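PDB 2NYG: YokD protein from Bacillus subtilis, which binds coenzyme A and, as a member of the antibiotic N-acetyltransferase family, may acetylate aminoglycoside antibiotics and so contribute to antibiotic resistance. Local coordinates for residues M68-V73 against N132-A137; S72-D77 against P107-M112. All blocks are in the same frame, centred on the assembly; numbering follows the deposited sequence.

Contact 1. Residues M68-V73 against N132-A137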
ATOM      1  N   MET A  68       2.198  14.587   2.151  1.00 28.56           N
ATOM      2  CA  MET A  68       3.124  13.584   2.623  1.00 28.04           C
ATOM      3  C   MET A  68       4.104  13.303   1.521  1.00 28.01           C
ATOM      4  O   MET A  68       3.769  13.401   0.347  1.00 27.80           O
ATOM      5  CB  MET A  68       2.408  12.281   2.975  1.00 29.08           C
ATOM      6  CG  MET A  68       1.498  12.350   4.168  1.00 31.02           C
ATOM      7  SD  MET A  68       0.851  10.731   4.616  1.00 32.79           S
ATOM      8  CE  MET A  68      -0.708  11.155   5.360  1.00 32.37           C
ATOM      9  N   PRO A  69       5.339  12.946   1.884  1.00 28.51           N
ATOM     10  CA  PRO A  69       6.363  12.640   0.896  1.00 26.70           C
ATOM     11  C   PRO A  69       6.078  11.219   0.448  1.00 27.25           C
ATOM     12  O   PRO A  69       5.773  10.365   1.270  1.00 27.62           O
ATOM     13  CB  PRO A  69       7.648  12.776   1.700  1.00 26.67           C
ATOM     14  CG  PRO A  69       7.248  12.256   3.018  1.00 30.02           C
ATOM     15  CD  PRO A  69       5.895  12.889   3.248  1.00 28.34           C
ATOM     16  N   SER A  70       6.145  10.962  -0.851  1.00 29.83           N
ATOM     17  CA  SER A  70       5.864   9.619  -1.355  1.00 30.75           C
ATOM     18  C   SER A  70       6.922   9.156  -2.333  1.00 32.43           C
ATOM     19  O   SER A  70       6.613   8.687  -3.426  1.00 32.31           O
ATOM     20  CB  SER A  70       4.497   9.597  -2.026  1.00 30.66           C
ATOM     21  OG  SER A  70       4.401  10.618  -3.001  1.00 32.15           O
ATOM     22  N   GLN A  71       8.173   9.283  -1.908  1.00 35.24           N
ATOM     23  CA  GLN A  71       9.355   8.913  -2.682  1.00 35.33           C
ATOM     24  C   GLN A  71       9.436   7.460  -3.141  1.00 35.16           C
ATOM     25  O   GLN A  71       9.015   6.545  -2.446  1.00 34.16           O
ATOM     26  CB  GLN A  71      10.607   9.246  -1.874  1.00 34.59           C
ATOM     27  CG  GLN A  71      10.737  10.718  -1.528  1.00 36.84           C
ATOM     28  CD  GLN A  71      11.810  10.952  -0.496  1.00 38.85           C
ATOM     29  OE1 GLN A  71      12.683  10.107  -0.311  1.00 40.60           O
ATOM     30  NE2 GLN A  71      11.759  12.096   0.179  1.00 36.70           N
ATOM     31  N   SER A  72      10.004   7.274  -4.324  1.00 36.12           N
ATOM     32  CA  SER A  72      10.187   5.969  -4.932  1.00 37.86           C
ATOM     33  C   SER A  72      11.629   5.934  -5.451  1.00 39.61           C
ATOM     34  O   SER A  72      11.898   5.730  -6.647  1.00 38.37           O
ATOM     35  CB  SER A  72       9.187   5.788  -6.077  1.00 38.25           C
ATOM     36  OG  SER A  72       9.207   6.904  -6.954  1.00 38.56           O
ATOM     37  N   VAL A  73      12.541   6.150  -4.507  1.00 40.32           N
ATOM     38  CA  VAL A  73      13.976   6.194  -4.729  1.00 41.22           C
ATOM     39  C   VAL A  73      14.563   5.001  -5.484  1.00 41.01           C
ATOM     40  O   VAL A  73      15.621   5.123  -6.088  1.00 40.95           O
ATOM     41  CB  VAL A  73      14.688   6.348  -3.372  1.00 42.18           C
ATOM     42  CG1 VAL A  73      16.182   6.454  -3.560  1.00 48.66           C
ATOM     43  CG2 VAL A  73      14.174   7.583  -2.672  1.00 43.28           C
ATOM     44  N   ASN A 132      11.283  10.142  -8.288  1.00 36.91           N
ATOM     45  CA  ASN A 132      11.961   9.804  -7.051  1.00 37.12           C
ATOM     46  C   ASN A 132      11.436  10.537  -5.836  1.00 37.52           C
ATOM     47  O   ASN A 132      11.239   9.941  -4.790  1.00 37.59           O
ATOM     48  CB  ASN A 132      13.460  10.077  -7.158  1.00 38.78           C
ATOM     49  CG  ASN A 132      14.159   9.178  -8.146  1.00 40.16           C
ATOM     50  OD1 ASN A 132      13.681   8.097  -8.496  1.00 42.46           O
ATOM     51  ND2 ASN A 132      15.330   9.615  -8.584  1.00 43.89           N
ATOM     52  N   TYR A 133      11.210  11.837  -5.973  1.00 38.41           N
ATOM     53  CA  TYR A 133      10.768  12.646  -4.850  1.00 39.03           C
ATOM     54  C   TYR A 133       9.360  13.211  -4.981  1.00 39.36           C
ATOM     55  O   TYR A 133       9.139  14.419  -4.863  1.00 39.75           O
ATOM     56  CB  TYR A 133      11.764  13.779  -4.663  1.00 39.42           C
ATOM     57  CG  TYR A 133      13.203  13.301  -4.630  1.00 41.81           C
ATOM     58  CD1 TYR A 133      13.645  12.409  -3.638  1.00 41.62           C
ATOM     59  CD2 TYR A 133      14.135  13.762  -5.567  1.00 40.87           C
ATOM     60  CE1 TYR A 133      14.982  11.996  -3.583  1.00 40.93           C
ATOM     61  CE2 TYR A 133      15.469  13.354  -5.515  1.00 42.27           C
ATOM     62  CZ  TYR A 133      15.883  12.472  -4.521  1.00 41.60           C
ATOM     63  OH  TYR A 133      17.189  12.059  -4.474  1.00 43.66           O
ATOM     64  N   SER A 134       8.401  12.332  -5.229  1.00 38.78           N
ATOM     65  CA  SER A 134       7.020  12.761  -5.365  1.00 35.77           C
ATOM     66  C   SER A 134       6.416  12.995  -3.996  1.00 34.62           C
ATOM     67  O   SER A 134       6.935  12.536  -2.982  1.00 34.59           O
ATOM     68  CB  SER A 134       6.194  11.702  -6.105  1.00 35.23           C
ATOM     69  OG  SER A 134       6.486  10.400  -5.624  1.00 36.55           O
ATOM     70  N   PHE A 135       5.322  13.746  -3.988  1.00 33.97           N
ATOM     71  CA  PHE A 135       4.571  14.030  -2.784  1.00 31.96           C
ATOM     72  C   PHE A 135       3.131  13.665  -3.101  1.00 30.68           C
ATOM     73  O   PHE A 135       2.761  13.471  -4.258  1.00 29.09           O
ATOM     74  CB  PHE A 135       4.659  15.513  -2.426  1.00 30.87           C
ATOM     75  CG  PHE A 135       5.980  15.918  -1.865  1.00 30.44           C
ATOM     76  CD1 PHE A 135       6.191  15.938  -0.489  1.00 31.25           C
ATOM     77  CD2 PHE A 135       7.017  16.300  -2.709  1.00 29.02           C
ATOM     78  CE1 PHE A 135       7.421  16.340   0.038  1.00 32.27           C
ATOM     79  CE2 PHE A 135       8.245  16.699  -2.200  1.00 28.25           C
ATOM     80  CZ  PHE A 135       8.448  16.723  -0.822  1.00 31.53           C
ATOM     81  N   VAL A 136       2.327  13.553  -2.060  1.00 30.00           N
ATOM     82  CA  VAL A 136       0.922  13.244  -2.200  1.00 28.39           C
ATOM     83  C   VAL A 136       0.219  14.233  -1.302  1.00 31.03           C
ATOM     84  O   VAL A 136       0.716  14.564  -0.224  1.00 31.23           O
ATOM     85  CB  VAL A 136       0.619  11.831  -1.726  1.00 26.69           C
ATOM     86  CG1 VAL A 136       1.055  10.831  -2.759  1.00 25.59           C
ATOM     87  CG2 VAL A 136       1.339  11.576  -0.440  1.00 25.90           C
ATOM     88  N   ALA A 137      -0.927  14.727  -1.747  1.00 32.09           N
ATOM     89  CA  ALA A 137      -1.668  15.680  -0.944  1.00 33.77           C
ATOM     90  C   ALA A 137      -3.166  15.490  -1.077  1.00 35.00           C
ATOM     91  O   ALA A 137      -3.667  14.991  -2.084  1.00 35.12           O
ATOM     92  CB  ALA A 137      -1.279  17.104  -1.323  1.00 33.66           C
TER
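Q71 meets the Y133 ring at its edge: CG lies close to the ring plane, CD of Q71 is 3.9 Å from CD1 of Y133, and the side-chain amide stands almost upright against the ring, the planes 87° apart. One face of that ring carries N132 CB over its centre. The F135 ring comes up to P69 obliquely, CD1 lying 3.6 Å from P69 CA and CE1 near CB; F135 also packs on L34 and L146. P69 and F135 belong to strands 65-69 and 135-139, antiparallel neighbours in the mixed central sheet; Q71 and Y133 lie in the chain running on from them. M68 and V136 form a hydrogen-bonded pair, each N 2.8 Å from the other's O and nearly in line with the C=O. P69 and F135 follow as a non-hydrogen-bonded pair, a place where proline's missing N-H costs this strand pairing nothing. On the sheet face opposite P69 and F135, M68 CB touches V136 CG2 at 3.6 Å; the extended methionine chain then leads away, to I115, V116 and F119 of helix 114-119. Next along the two chains, S70 N bonds S134 O at 2.8 Å. S134 OG, held between its own N and carbonyl carbon (chi1 44°), returns a bond of 2.8 Å to S70 O from well above the carbonyl plane; R127 NH2 is a second donor to that oxygen. S72 N reaches N132 O at 3.0 Å.

Contact 2. Residues S72-D77 against P107-M112. With COA (coenzyme A), chain G.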
ATOM      1  N   SER A  72      10.004   7.274  -4.324  1.00 36.12           N
ATOM      2  CA  SER A  72      10.187   5.969  -4.932  1.00 37.86           C
ATOM      3  C   SER A  72      11.629   5.934  -5.451  1.00 39.61           C
ATOM      4  O   SER A  72      11.898   5.730  -6.647  1.00 38.37           O
ATOM      5  CB  SER A  72       9.187   5.788  -6.077  1.00 38.25           C
ATOM      6  OG  SER A  72       9.207   6.904  -6.954  1.00 38.56           O
ATOM      7  N   VAL A  73      12.541   6.150  -4.507  1.00 40.32           N
ATOM      8  CA  VAL A  73      13.976   6.194  -4.729  1.00 41.22           C
ATOM      9  C   VAL A  73      14.563   5.001  -5.484  1.00 41.01           C
ATOM     10  O   VAL A  73      15.621   5.123  -6.088  1.00 40.95           O
ATOM     11  CB  VAL A  73      14.688   6.348  -3.372  1.00 42.18           C
ATOM     12  CG1 VAL A  73      16.182   6.454  -3.560  1.00 48.66           C
ATOM     13  CG2 VAL A  73      14.174   7.583  -2.672  1.00 43.28           C
ATOM     14  N   GLU A  74      13.874   3.860  -5.458  1.00 40.28           N
ATOM     15  CA  GLU A  74      14.335   2.642  -6.133  1.00 39.53           C
ATOM     16  C   GLU A  74      14.389   2.740  -7.658  1.00 40.53           C
ATOM     17  O   GLU A  74      15.030   1.922  -8.318  1.00 39.47           O
ATOM     18  CB  GLU A  74      13.449   1.455  -5.752  1.00 41.37           C
ATOM     19  CG  GLU A  74      13.546   1.057  -4.296  1.00 42.52           C
ATOM     20  CD  GLU A  74      12.455   1.659  -3.457  1.00 43.41           C
ATOM     21  OE1 GLU A  74      11.826   2.642  -3.898  1.00 41.47           O
ATOM     22  OE2 GLU A  74      12.235   1.144  -2.345  1.00 45.87           O
ATOM     23  N   LEU A  75      13.706   3.734  -8.215  1.00 40.77           N
ATOM     24  CA  LEU A  75      13.684   3.934  -9.659  1.00 41.97           C
ATOM     25  C   LEU A  75      14.872   4.790 -10.099  1.00 43.82           C
ATOM     26  O   LEU A  75      14.731   5.759 -10.846  1.00 42.42           O
ATOM     27  CB  LEU A  75      12.368   4.599 -10.081  1.00 41.76           C
ATOM     28  CG  LEU A  75      11.206   3.676 -10.472  1.00 42.18           C
ATOM     29  CD1 LEU A  75      10.719   2.890  -9.279  1.00 40.62           C
ATOM     30  CD2 LEU A  75      10.085   4.509 -11.048  1.00 41.88           C
ATOM     31  N   SER A  76      16.051   4.399  -9.637  1.00 45.34           N
ATOM     32  CA  SER A  76      17.283   5.116  -9.935  1.00 47.57           C
ATOM     33  C   SER A  76      18.312   4.234 -10.629  1.00 48.14           C
ATOM     34  O   SER A  76      18.105   3.033 -10.800  1.00 47.94           O
ATOM     35  CB  SER A  76      17.865   5.665  -8.631  1.00 46.31           C
ATOM     36  OG  SER A  76      17.853   4.669  -7.619  1.00 45.66           O
ATOM     37  N   ASP A  77      19.420   4.846 -11.029  1.00 50.47           N
ATOM     38  CA  ASP A  77      20.498   4.124 -11.685  1.00 52.52           C
ATOM     39  C   ASP A  77      21.075   3.112 -10.696  1.00 54.05           C
ATOM     40  O   ASP A  77      21.564   3.484  -9.632  1.00 53.79           O
ATOM     41  CB  ASP A  77      21.577   5.097 -12.128  1.00 52.58           C
ATOM     42  CG  ASP A  77      22.536   4.478 -13.103  1.00 53.26           C
ATOM     43  OD1 ASP A  77      23.177   3.469 -12.728  1.00 53.48           O
ATOM     44  OD2 ASP A  77      22.640   4.998 -14.240  1.00 51.22           O
ATOM     45  N   PRO A 107       4.944   1.960  -6.218  1.00 37.84           N
ATOM     46  CA  PRO A 107       5.031   1.865  -4.757  1.00 38.43           C
ATOM     47  C   PRO A 107       6.092   2.761  -4.099  1.00 40.90           C
ATOM     48  O   PRO A 107       7.217   2.880  -4.583  1.00 41.41           O
ATOM     49  CB  PRO A 107       5.286   0.376  -4.528  1.00 36.83           C
ATOM     50  CG  PRO A 107       6.012  -0.039  -5.767  1.00 34.75           C
ATOM     51  CD  PRO A 107       5.268   0.671  -6.854  1.00 35.46           C
ATOM     52  N   THR A 108       5.722   3.394  -2.991  1.00 42.74           N
ATOM     53  CA  THR A 108       6.649   4.260  -2.264  1.00 43.55           C
ATOM     54  C   THR A 108       7.735   3.415  -1.626  1.00 45.99           C
ATOM     55  O   THR A 108       7.543   2.230  -1.360  1.00 46.15           O
ATOM     56  CB  THR A 108       5.974   5.028  -1.107  1.00 41.92           C
ATOM     57  OG1 THR A 108       5.444   4.095  -0.166  1.00 42.42           O
ATOM     58  CG2 THR A 108       4.864   5.907  -1.608  1.00 41.47           C
ATOM     59  N   THR A 109       8.874   4.048  -1.366  1.00 49.41           N
ATOM     60  CA  THR A 109      10.010   3.396  -0.733  1.00 50.58           C
ATOM     61  C   THR A 109       9.598   3.006   0.681  1.00 51.04           C
ATOM     62  O   THR A 109       8.994   3.793   1.399  1.00 51.37           O
ATOM     63  CB  THR A 109      11.221   4.349  -0.701  1.00 51.26           C
ATOM     64  OG1 THR A 109      11.502   4.785  -2.036  1.00 52.22           O
ATOM     65  CG2 THR A 109      12.451   3.659  -0.131  1.00 49.48           C
ATOM     66  N   ARG A 110       9.936   1.783   1.070  1.00 53.51           N
ATOM     67  CA  ARG A 110       9.584   1.244   2.380  1.00 54.18           C
ATOM     68  C   ARG A 110       9.775   2.198   3.568  1.00 52.03           C
ATOM     69  O   ARG A 110       8.963   2.221   4.497  1.00 51.73           O
ATOM     70  CB  ARG A 110      10.371  -0.045   2.628  1.00 58.22           C
ATOM     71  CG  ARG A 110      10.613  -0.894   1.384  1.00 64.93           C
ATOM     72  CD  ARG A 110       9.389  -0.984   0.478  1.00 70.32           C
ATOM     73  NE  ARG A 110       8.216  -1.573   1.124  1.00 74.64           N
ATOM     74  CZ  ARG A 110       8.016  -2.877   1.294  1.00 76.10           C
ATOM     75  NH1 ARG A 110       8.919  -3.755   0.869  1.00 76.95           N
ATOM     76  NH2 ARG A 110       6.896  -3.302   1.866  1.00 76.06           N
ATOM     77  N   GLY A 111      10.849   2.975   3.538  1.00 49.55           N
ATOM     78  CA  GLY A 111      11.116   3.901   4.622  1.00 45.46           C
ATOM     79  C   GLY A 111      10.085   4.998   4.820  1.00 44.07           C
ATOM     80  O   GLY A 111      10.053   5.608   5.883  1.00 43.28           O
ATOM     81  N   MET A 112       9.248   5.253   3.813  1.00 42.12           N
ATOM     82  CA  MET A 112       8.218   6.296   3.900  1.00 41.16           C
ATOM     83  C   MET A 112       7.084   5.951   4.868  1.00 39.54           C
ATOM     84  O   MET A 112       6.359   6.830   5.330  1.00 36.45           O
ATOM     85  CB  MET A 112       7.622   6.573   2.520  1.00 43.34           C
ATOM     86  CG  MET A 112       8.627   7.041   1.505  1.00 45.63           C
ATOM     87  SD  MET A 112       9.391   8.587   1.988  1.00 48.78           S
ATOM     88  CE  MET A 112       8.833   9.601   0.758  1.00 44.22           C
TER
HETATM   89  N1A COA G 301      -1.176  -0.007  15.223  1.00 54.22           N
HETATM   90  C2A COA G 301       0.199   0.197  15.397  1.00 51.57           C
HETATM   91  N3A COA G 301       1.082  -0.450  14.557  1.00 50.57           N
HETATM   92  C4A COA G 301       0.622  -1.289  13.564  1.00 51.38           C
HETATM   93  C5A COA G 301      -0.750  -1.518  13.350  1.00 53.01           C
HETATM   94  C6A COA G 301      -1.660  -0.870  14.201  1.00 53.88           C
HETATM   95  N6A COA G 301      -2.967  -1.047  14.054  1.00 53.62           N
HETATM   96  N7A COA G 301      -0.885  -2.384  12.302  1.00 52.73           N
HETATM   97  C8A COA G 301       0.369  -2.694  11.859  1.00 52.16           C
HETATM   98  N9A COA G 301       1.307  -2.005  12.656  1.00 52.08           N
HETATM   99  C1B COA G 301       2.788  -2.006  12.603  1.00 53.43           C
HETATM  100  C2B COA G 301       3.480  -3.171  11.838  1.00 55.92           C
HETATM  101  O2B COA G 301       3.425  -4.446  12.514  1.00 52.43           O
HETATM  102  C3B COA G 301       4.897  -2.651  11.681  1.00 57.72           C
HETATM  103  O3B COA G 301       5.555  -3.049  12.923  1.00 64.29           O
HETATM  104  P3B COA G 301       6.988  -3.827  13.024  1.00 68.04           P
HETATM  105  O7A COA G 301       7.583  -4.041  11.610  1.00 68.68           O
HETATM  106  O8A COA G 301       6.779  -5.206  13.605  1.00 68.49           O
HETATM  107  O9A COA G 301       7.903  -3.023  13.912  1.00 66.83           O
HETATM  108  C4B COA G 301       4.731  -1.113  11.542  1.00 55.95           C
HETATM  109  O4B COA G 301       3.431  -0.819  12.103  1.00 55.01           O
HETATM  110  C5B COA G 301       4.775  -0.584  10.069  1.00 51.41           C
HETATM  111  O5B COA G 301       4.603   0.863  10.150  1.00 48.30           O
HETATM  112  P1A COA G 301       5.569   1.824   9.338  1.00 44.27           P
HETATM  113  O1A COA G 301       5.236   3.258   9.593  1.00 46.02           O
HETATM  114  O2A COA G 301       5.500   1.500   7.839  1.00 46.50           O
HETATM  115  O3A COA G 301       6.961   1.400   9.871  1.00 48.96           O
HETATM  116  P2A COA G 301       7.611   1.809  11.280  1.00 50.55           P
HETATM  117  O4A COA G 301       7.891   0.558  12.034  1.00 52.13           O
HETATM  118  O5A COA G 301       6.729   2.729  12.118  1.00 51.41           O
HETATM  119  O6A COA G 301       8.923   2.590  10.712  1.00 53.90           O
HETATM  120  CBP COA G 301       9.481   4.716   9.450  1.00 54.49           C
HETATM  121  CCP COA G 301       9.026   4.018  10.766  1.00 55.10           C
HETATM  122  CDP COA G 301      10.292   3.740   8.563  1.00 51.86           C
HETATM  123  CEP COA G 301       8.197   5.216   8.750  1.00 54.17           C
HETATM  124  CAP COA G 301      10.512   5.837   9.822  1.00 53.93           C
HETATM  125  OAP COA G 301      10.716   5.774  11.252  1.00 54.11           O
HETATM  126  C9P COA G 301      10.089   7.280   9.452  1.00 54.29           C
HETATM  127  O9P COA G 301       9.985   8.143  10.501  1.00 60.05           O
HETATM  128  N8P COA G 301       9.799   7.740   8.207  1.00 53.64           N
HETATM  129  C7P COA G 301       9.224   9.085   7.984  1.00 50.86           C
HETATM  130  C6P COA G 301       8.062   9.205   6.987  1.00 53.75           C
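T109 faces V73 and E74 with both branches of its side chain. OG1 lies anti to the carbonyl carbon, beside the backbone N (chi1 -56°), which sets the hydroxyl 3.0 Å from V73 N in a weak, bent hydrogen bond. The methyl CG2, anti to the N, turns to the glutamate instead and lies 3.4 Å from E74 OE2. E74 comes across by a bend at chi2 (96°), which brings CD up beside T109; its OE1 then stands 2.9 Å from T109 OG1, so the carboxylate spans hydroxyl and methyl. On the glutamate side the backbone is a type I turn from S72 to L75, closed by L75 N to S72 O, with S76 OG bonding V73 O at 2.7 Å and W81 NE1 also bonded to S76 OG. On the other side T109 O accepts M112 N, starting the short 3-10 turn 110-112 that carries part of the coenzyme A pocket: G111 O takes the ligand's N8P at 3.2 Å in a nearly straight bond (168°). The flank of this loop meets the second subunit, P107 packing on V50 and R110 on Q114 of that chain. The T109 hydroxyl can give its one proton to E74 OE1 or to Q71 O, so the bond to the glutamate is not settled, while V73 N donates weakly to the same oxygen.

Contact 1 is buried near the centre of the chain and contact 2 lies at the surface, yet both start from the chain that leaves strand 65-69 and share S72 and V73. The first joins two neighbouring sheet strands and the loops running on from them, so backbone bonds and apolar packing dominate; the second joins two loops mainly round the T109 hydroxyl, near a backbone N-H and a carboxylate, over less than half the buried area. They meet at Q71, whose O lies 2.7 Å from T109 N in a probable hydrogen bond, and at M112, which packs on P69 and Q71. Coenzyme A lies close to both: near P69 of contact 1 and against the 3-10 turn of contact 2.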